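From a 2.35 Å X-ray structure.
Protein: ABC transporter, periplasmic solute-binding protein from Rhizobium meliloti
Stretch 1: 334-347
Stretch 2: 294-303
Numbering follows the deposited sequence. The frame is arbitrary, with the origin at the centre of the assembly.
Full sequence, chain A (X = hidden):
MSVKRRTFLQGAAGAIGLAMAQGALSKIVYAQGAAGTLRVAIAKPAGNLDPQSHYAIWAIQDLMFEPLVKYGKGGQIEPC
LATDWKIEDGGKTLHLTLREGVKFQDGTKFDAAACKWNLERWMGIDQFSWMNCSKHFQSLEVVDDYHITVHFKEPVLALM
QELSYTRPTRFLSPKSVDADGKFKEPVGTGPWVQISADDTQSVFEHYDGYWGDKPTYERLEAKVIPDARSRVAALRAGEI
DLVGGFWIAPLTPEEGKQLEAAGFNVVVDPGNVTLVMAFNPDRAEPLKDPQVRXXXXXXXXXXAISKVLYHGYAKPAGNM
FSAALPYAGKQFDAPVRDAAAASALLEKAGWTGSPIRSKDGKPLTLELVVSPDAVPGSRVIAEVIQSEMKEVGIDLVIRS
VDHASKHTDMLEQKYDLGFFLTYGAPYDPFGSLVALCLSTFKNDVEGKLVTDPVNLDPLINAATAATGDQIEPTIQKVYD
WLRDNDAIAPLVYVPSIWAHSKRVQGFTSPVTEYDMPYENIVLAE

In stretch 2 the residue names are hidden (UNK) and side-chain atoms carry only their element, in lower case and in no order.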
ATOM      1  N   ALA A 334      16.784   3.227 -10.835  1.00 61.27           N
ATOM      2  CA  ALA A 334      15.921   4.045 -11.659  1.00 60.98           C
ATOM      3  C   ALA A 334      16.696   4.609 -12.851  1.00 62.28           C
ATOM      4  O   ALA A 334      17.769   5.213 -12.658  1.00 58.94           O
ATOM      5  CB  ALA A 334      15.325   5.179 -10.845  1.00 59.56           C
ATOM      6  N   PRO A 335      16.156   4.444 -14.079  1.00 63.46           N
ATOM      7  CA  PRO A 335      16.806   5.067 -15.252  1.00 66.15           C
ATOM      8  C   PRO A 335      17.007   6.577 -15.126  1.00 67.55           C
ATOM      9  O   PRO A 335      16.107   7.311 -14.713  1.00 73.00           O
ATOM     10  CB  PRO A 335      15.838   4.771 -16.399  1.00 65.18           C
ATOM     11  CG  PRO A 335      14.550   4.464 -15.745  1.00 62.05           C
ATOM     12  CD  PRO A 335      14.852   3.861 -14.422  1.00 59.77           C
ATOM     13  N   VAL A 336      18.192   7.022 -15.495  1.00 70.38           N
ATOM     14  CA  VAL A 336      18.545   8.444 -15.534  1.00 74.35           C
ATOM     15  C   VAL A 336      18.221   9.008 -16.932  1.00 70.98           C
ATOM     16  O   VAL A 336      18.594   8.426 -17.937  1.00 69.43           O
ATOM     17  CB  VAL A 336      20.051   8.643 -15.179  1.00 75.55           C
ATOM     18  CG1 VAL A 336      20.948   8.188 -16.311  1.00 79.00           C
ATOM     19  CG2 VAL A 336      20.381  10.090 -14.851  1.00 80.33           C
ATOM     20  N   ARG A 337      17.538  10.140 -16.997  1.00 71.35           N
ATOM     21  CA  ARG A 337      17.153  10.711 -18.299  1.00 70.94           C
ATOM     22  C   ARG A 337      18.320  10.653 -19.300  1.00 66.99           C
ATOM     23  O   ARG A 337      19.406  11.164 -19.030  1.00 65.66           O
ATOM     24  CB  ARG A 337      16.625  12.161 -18.177  1.00 68.09           C
ATOM     25  CG  ARG A 337      15.770  12.541 -19.378  1.00 70.76           C
ATOM     26  CD  ARG A 337      15.551  14.030 -19.667  1.00 79.28           C
ATOM     27  NE  ARG A 337      15.746  15.007 -18.581  1.00 83.68           N
ATOM     28  CZ  ARG A 337      15.618  16.338 -18.745  1.00 87.69           C
ATOM     29  NH1 ARG A 337      15.777  17.175 -17.724  1.00 84.17           N
ATOM     30  NH2 ARG A 337      15.315  16.840 -19.941  1.00 83.86           N
ATOM     31  N   ASP A 338      18.092  10.026 -20.454  1.00 66.46           N
ATOM     32  CA  ASP A 338      19.123  10.013 -21.491  1.00 66.78           C
ATOM     33  C   ASP A 338      18.553  10.363 -22.862  1.00 61.03           C
ATOM     34  O   ASP A 338      18.174   9.513 -23.636  1.00 62.74           O
ATOM     35  CB  ASP A 338      19.817   8.644 -21.482  1.00 69.63           C
ATOM     36  CG  ASP A 338      21.175   8.677 -22.129  1.00 69.40           C
ATOM     37  OD1 ASP A 338      21.345   9.445 -23.091  1.00 73.49           O
ATOM     38  OD2 ASP A 338      22.061   7.923 -21.677  1.00 75.10           O
ATOM     39  N   ALA A 339      18.487  11.644 -23.156  1.00 62.58           N
ATOM     40  CA  ALA A 339      17.899  12.101 -24.403  1.00 62.33           C
ATOM     41  C   ALA A 339      18.666  11.598 -25.594  1.00 60.69           C
ATOM     42  O   ALA A 339      18.079  11.369 -26.637  1.00 64.21           O
ATOM     43  CB  ALA A 339      17.840  13.613 -24.451  1.00 64.70           C
ATOM     44  N   ALA A 340      19.964  11.415 -25.453  1.00 61.13           N
ATOM     45  CA  ALA A 340      20.781  11.022 -26.605  1.00 64.15           C
ATOM     46  C   ALA A 340      20.517   9.559 -26.932  1.00 60.84           C
ATOM     47  O   ALA A 340      20.283   9.184 -28.085  1.00 62.95           O
ATOM     48  CB  ALA A 340      22.265  11.264 -26.340  1.00 64.59           C
ATOM     49  N   ALA A 341      20.539   8.727 -25.920  1.00 58.30           N
ATOM     50  CA  ALA A 341      20.175   7.327 -26.128  1.00 61.71           C
ATOM     51  C   ALA A 341      18.728   7.149 -26.659  1.00 60.31           C
ATOM     52  O   ALA A 341      18.484   6.336 -27.558  1.00 61.08           O
ATOM     53  CB  ALA A 341      20.378   6.549 -24.843  1.00 64.20           C
ATOM     54  N   ALA A 342      17.785   7.942 -26.155  1.00 55.17           N
ATOM     55  CA  ALA A 342      16.413   7.860 -26.631  1.00 54.90           C
ATOM     56  C   ALA A 342      16.273   8.189 -28.117  1.00 56.93           C
ATOM     57  O   ALA A 342      15.619   7.468 -28.885  1.00 58.57           O
ATOM     58  CB  ALA A 342      15.535   8.767 -25.791  1.00 56.97           C
ATOM     59  N   SER A 343      16.890   9.294 -28.521  1.00 58.16           N
ATOM     60  CA  SER A 343      16.908   9.726 -29.920  1.00 58.82           C
ATOM     61  C   SER A 343      17.500   8.632 -30.829  1.00 60.91           C
ATOM     62  O   SER A 343      17.050   8.389 -31.947  1.00 63.40           O
ATOM     63  CB  SER A 343      17.813  10.969 -30.033  1.00 61.89           C
ATOM     64  OG  SER A 343      17.350  12.023 -29.212  1.00 62.89           O
ATOM     65  N   ALA A 344      18.561   8.021 -30.349  1.00 59.53           N
ATOM     66  CA  ALA A 344      19.233   6.976 -31.100  1.00 65.55           C
ATOM     67  C   ALA A 344      18.302   5.760 -31.275  1.00 66.80           C
ATOM     68  O   ALA A 344      18.206   5.210 -32.374  1.00 73.40           O
ATOM     69  CB  ALA A 344      20.556   6.583 -30.425  1.00 62.09           C
ATOM     70  N   LEU A 345      17.615   5.342 -30.217  1.00 64.26           N
ATOM     71  CA  LEU A 345      16.633   4.254 -30.358  1.00 64.17           C
ATOM     72  C   LEU A 345      15.613   4.633 -31.398  1.00 63.96           C
ATOM     73  O   LEU A 345      15.371   3.892 -32.341  1.00 66.18           O
ATOM     74  CB  LEU A 345      15.902   3.982 -29.053  1.00 63.19           C
ATOM     75  CG  LEU A 345      16.794   3.307 -28.031  1.00 67.37           C
ATOM     76  CD1 LEU A 345      16.245   3.425 -26.626  1.00 65.86           C
ATOM     77  CD2 LEU A 345      16.982   1.846 -28.410  1.00 71.47           C
ATOM     78  N   LEU A 346      15.024   5.806 -31.250  1.00 61.90           N
ATOM     79  CA  LEU A 346      14.010   6.202 -32.208  1.00 61.73           C
ATOM     80  C   LEU A 346      14.505   6.173 -33.637  1.00 62.68           C
ATOM     81  O   LEU A 346      13.786   5.748 -34.549  1.00 67.33           O
ATOM     82  CB  LEU A 346      13.493   7.584 -31.870  1.00 63.30           C
ATOM     83  CG  LEU A 346      12.733   7.604 -30.560  1.00 60.74           C
ATOM     84  CD1 LEU A 346      12.412   9.016 -30.159  1.00 57.60           C
ATOM     85  CD2 LEU A 346      11.480   6.745 -30.641  1.00 63.07           C
ATOM     86  N   GLU A 347      15.727   6.630 -33.837  1.00 65.03           N
ATOM     87  CA  GLU A 347      16.350   6.584 -35.167  1.00 71.80           C
ATOM     88  C   GLU A 347      16.575   5.141 -35.680  1.00 70.18           C
ATOM     89  O   GLU A 347      16.231   4.826 -36.805  1.00 68.94           O
ATOM     90  CB  GLU A 347      17.669   7.374 -35.183  1.00 74.90           C
ATOM     91  CG  GLU A 347      17.944   8.041 -36.534  1.00 83.43           C
ATOM     92  CD  GLU A 347      18.398   9.500 -36.416  1.00 91.80           C
ATOM     93  OE1 GLU A 347      19.646   9.680 -36.403  1.00 94.46           O
ATOM     94  OE2 GLU A 347      17.537  10.446 -36.325  1.00 83.10           O
ATOM     95  N   UNK A 294      10.925   1.931 -24.830  1.00 51.69           N
ATOM     96  CA  UNK A 294      12.116   2.161 -24.053  1.00 54.72           C
ATOM     97  C   UNK A 294      12.524   3.617 -24.158  1.00 57.50           C
ATOM     98  O   UNK A 294      12.888   4.249 -23.167  1.00 60.31           O
ATOM     99  c   UNK A 294      16.770   0.151 -23.748  1.00 75.26           C
ATOM    100  c   UNK A 294      15.402   0.115 -24.372  1.00 69.00           C
ATOM    101  c   UNK A 294      14.520   1.222 -23.825  1.00 66.34           C
ATOM    102  c   UNK A 294      13.226   1.274 -24.620  1.00 60.68           C
ATOM    103  n   UNK A 294      17.733  -0.722 -24.497  1.00 81.91           N
ATOM    104  N   UNK A 295      12.475   4.145 -25.377  1.00 56.46           N
ATOM    105  CA  UNK A 295      12.890   5.501 -25.595  1.00 61.42           C
ATOM    106  C   UNK A 295      11.997   6.416 -24.789  1.00 59.16           C
ATOM    107  O   UNK A 295      12.481   7.328 -24.125  1.00 62.11           O
ATOM    108  c   UNK A 295      12.853   5.868 -27.077  1.00 64.26           C
ATOM    109  N   UNK A 296      10.693   6.182 -24.853  1.00 55.71           N
ATOM    110  CA  UNK A 296       9.777   6.979 -24.082  1.00 56.22           C
ATOM    111  C   UNK A 296      10.219   6.932 -22.640  1.00 58.29           C
ATOM    112  O   UNK A 296      10.432   7.960 -22.010  1.00 60.18           O
ATOM    113  c   UNK A 296       7.460   7.107 -23.171  1.00 60.30           C
ATOM    114  c   UNK A 296       8.343   6.480 -24.219  1.00 59.89           C
ATOM    115  c   UNK A 296       7.822   6.815 -25.604  1.00 59.39           C
ATOM    116  N   UNK A 297      10.480   5.738 -22.156  1.00 55.34           N
ATOM    117  CA  UNK A 297      10.798   5.578 -20.773  1.00 56.57           C
ATOM    118  C   UNK A 297      12.137   6.215 -20.322  1.00 62.19           C
ATOM    119  O   UNK A 297      12.232   6.824 -19.239  1.00 64.01           O
ATOM    120  c   UNK A 297      10.788   4.089 -20.451  1.00 56.97           C
ATOM    121  o   UNK A 297      11.384   3.913 -19.209  1.00 57.46           O
ATOM    122  N   UNK A 298      13.193   6.068 -21.105  1.00 67.07           N
ATOM    123  CA  UNK A 298      14.455   6.719 -20.707  1.00 66.35           C
ATOM    124  C   UNK A 298      14.544   8.162 -21.143  1.00 64.39           C
ATOM    125  O   UNK A 298      15.437   8.881 -20.709  1.00 68.52           O
ATOM    126  c   UNK A 298      15.718   6.007 -21.210  1.00 68.49           C
ATOM    127  c   UNK A 298      15.782   4.578 -20.691  1.00 67.12           C
ATOM    128  c   UNK A 298      15.825   6.102 -22.722  1.00 67.73           C
ATOM    129  c   UNK A 298      17.163   5.605 -23.186  1.00 70.35           C
ATOM    130  N   UNK A 299      13.630   8.573 -22.011  1.00 67.85           N
ATOM    131  CA  UNK A 299      13.483   9.982 -22.408  1.00 65.41           C
ATOM    132  C   UNK A 299      12.861  10.850 -21.328  1.00 63.03           C
ATOM    133  O   UNK A 299      12.873  12.074 -21.411  1.00 68.30           O
ATOM    134  N   UNK A 300      12.330  10.209 -20.300  1.00 63.96           N
ATOM    135  CA  UNK A 300      11.647  10.886 -19.211  1.00 63.20           C
ATOM    136  C   UNK A 300      12.617  11.080 -18.061  1.00 66.37           C
ATOM    137  O   UNK A 300      13.520  10.227 -17.855  1.00 68.44           O
ATOM    138  c   UNK A 300       8.200   9.169 -19.631  1.00 68.84           C
ATOM    139  c   UNK A 300       9.332  10.190 -19.780  1.00 66.12           C
ATOM    140  c   UNK A 300      10.463  10.023 -18.767  1.00 63.23           C
ATOM    141  c   UNK A 300       9.996  10.391 -17.369  1.00 66.26           C
ATOM    142  N   UNK A 301      12.442  12.186 -17.321  1.00 65.11           N
ATOM    143  CA  UNK A 301      13.190  12.443 -16.089  1.00 67.39           C
ATOM    144  C   UNK A 301      12.332  12.265 -14.822  1.00 69.49           C
ATOM    145  O   UNK A 301      11.562  13.134 -14.441  1.00 67.54           O
ATOM    146  o   UNK A 301      15.963  14.358 -15.293  1.00 88.63           O
ATOM    147  c   UNK A 301      14.830  13.991 -14.993  1.00 76.05           C
ATOM    148  o   UNK A 301      14.516  13.764 -13.818  1.00 82.25           O
ATOM    149  c   UNK A 301      13.814  13.819 -16.095  1.00 71.38           C
ATOM    150  N   UNK A 302      12.497  11.132 -14.168  1.00 70.36           N
ATOM    151  CA  UNK A 302      11.737  10.815 -12.979  1.00 66.09           C
ATOM    152  C   UNK A 302      12.042  11.812 -11.887  1.00 65.69           C
ATOM    153  O   UNK A 302      11.170  12.201 -11.139  1.00 67.51           O
ATOM    154  n   UNK A 302      10.835   5.053 -16.319  1.00 57.48           N
ATOM    155  n   UNK A 302      11.513   6.178 -14.451  1.00 51.91           N
ATOM    156  c   UNK A 302      12.246   7.204 -13.736  1.00 53.09           C
ATOM    157  c   UNK A 302      11.338   8.346 -13.355  1.00 55.14           C
ATOM    158  c   UNK A 302      12.046   9.395 -12.528  1.00 59.04           C
ATOM    159  c   UNK A 302      11.541   6.012 -15.762  1.00 53.62           C
ATOM    160  n   UNK A 302      12.273   6.796 -16.518  1.00 58.76           N
ATOM    161  N   UNK A 303      13.299  12.209 -11.801  1.00 65.56           N
ATOM    162  CA  UNK A 303      13.750  13.182 -10.809  1.00 63.76           C
ATOM    163  C   UNK A 303      13.033  14.524 -10.923  1.00 62.55           C
ATOM    164  O   UNK A 303      12.756  15.154  -9.917  1.00 67.22           O
ATOM    165  c   UNK A 303      15.253  13.376 -10.918  1.00 62.46           C
TER
HETATM  166  O   HOH W   1      14.309   9.116 -15.719  1.00 53.02           O

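Position 294 carries four carbons in a row ending in a nitrogen. Its second carbon lies 4.0 Å from L345 CD1. This is lysine, K294.

Position 295 has one side-chain carbon. It points toward stretch 1, and this CB sits 3.7 Å from A342 O, 3.9 Å from L346 CG and 4.1 Å from L345 CB. This is alanine, A295. Its CA is 4.4 Å from A342 CA.

Position 296 has one carbon carrying two more. It points away from stretch 1 and touches nothing there. The count and fork give valine, V296.

Position 297 has one carbon, then one oxygen. It makes no contact with stretch 1. This is serine, S297.

Position 298 has four carbons, forked at the first, with one arm two carbons long. The end of that arm is 3.7 Å from A341 CB and 4.2 Å from L345 CD1. The short arm is 4.3 Å from P335 CB. This is isoleucine, I298.

Position 299 has no side-chain atoms. Its CA is 4.1 Å from A342 CB. This is glycine, G299. An ideal CB would clash with A295 O, at 2.8 Å.

Position 300 again has four carbons, forked at the first, with one arm two carbons long. It points away from stretch 1. Its backbone O is 3.6 Å from R337 CG. This is isoleucine, I300.

Position 301 has two carbons, the second carrying two oxygens. One oxygen is 3.4 Å from R337 NE. This is aspartate, D301. The pair is a salt bridge, and its hydrogen bond is weak. D301 is also an N-cap.

Position 302 has three carbons, a nitrogen, then a carbon carrying two nitrogens. One of the two terminal nitrogens lies 3.3 Å from P335 CG. This is arginine, R302. P335 CG lies over one face of its guanidinium. R302 NH1 also donates to S297 O at 2.7 Å.

Position 303 has one carbon, and it does not reach stretch 1. This is alanine, A303.

The contact joins two nearly antiparallel helices, 339-347 and 294-299, with 167° between their N-to-C directions. The close region is lined by small residues: A295 and A342 face each other, CB to CB 4.2 Å, and G299 CA lies near A342 CB. I298 and L345 pack alongside. At the start of helix 339-347, D338 N donates to I298 O at 2.9 Å and 171°, a nearly straight bond. D338 OD1 caps the same helix, accepting from A341 N at 3.0 Å. Water 1 bridges the two stretches, donating to P335 O and I300 O and accepting from R302 N and NH1.

Stretch 2 294-303: KAVSIGIDRA
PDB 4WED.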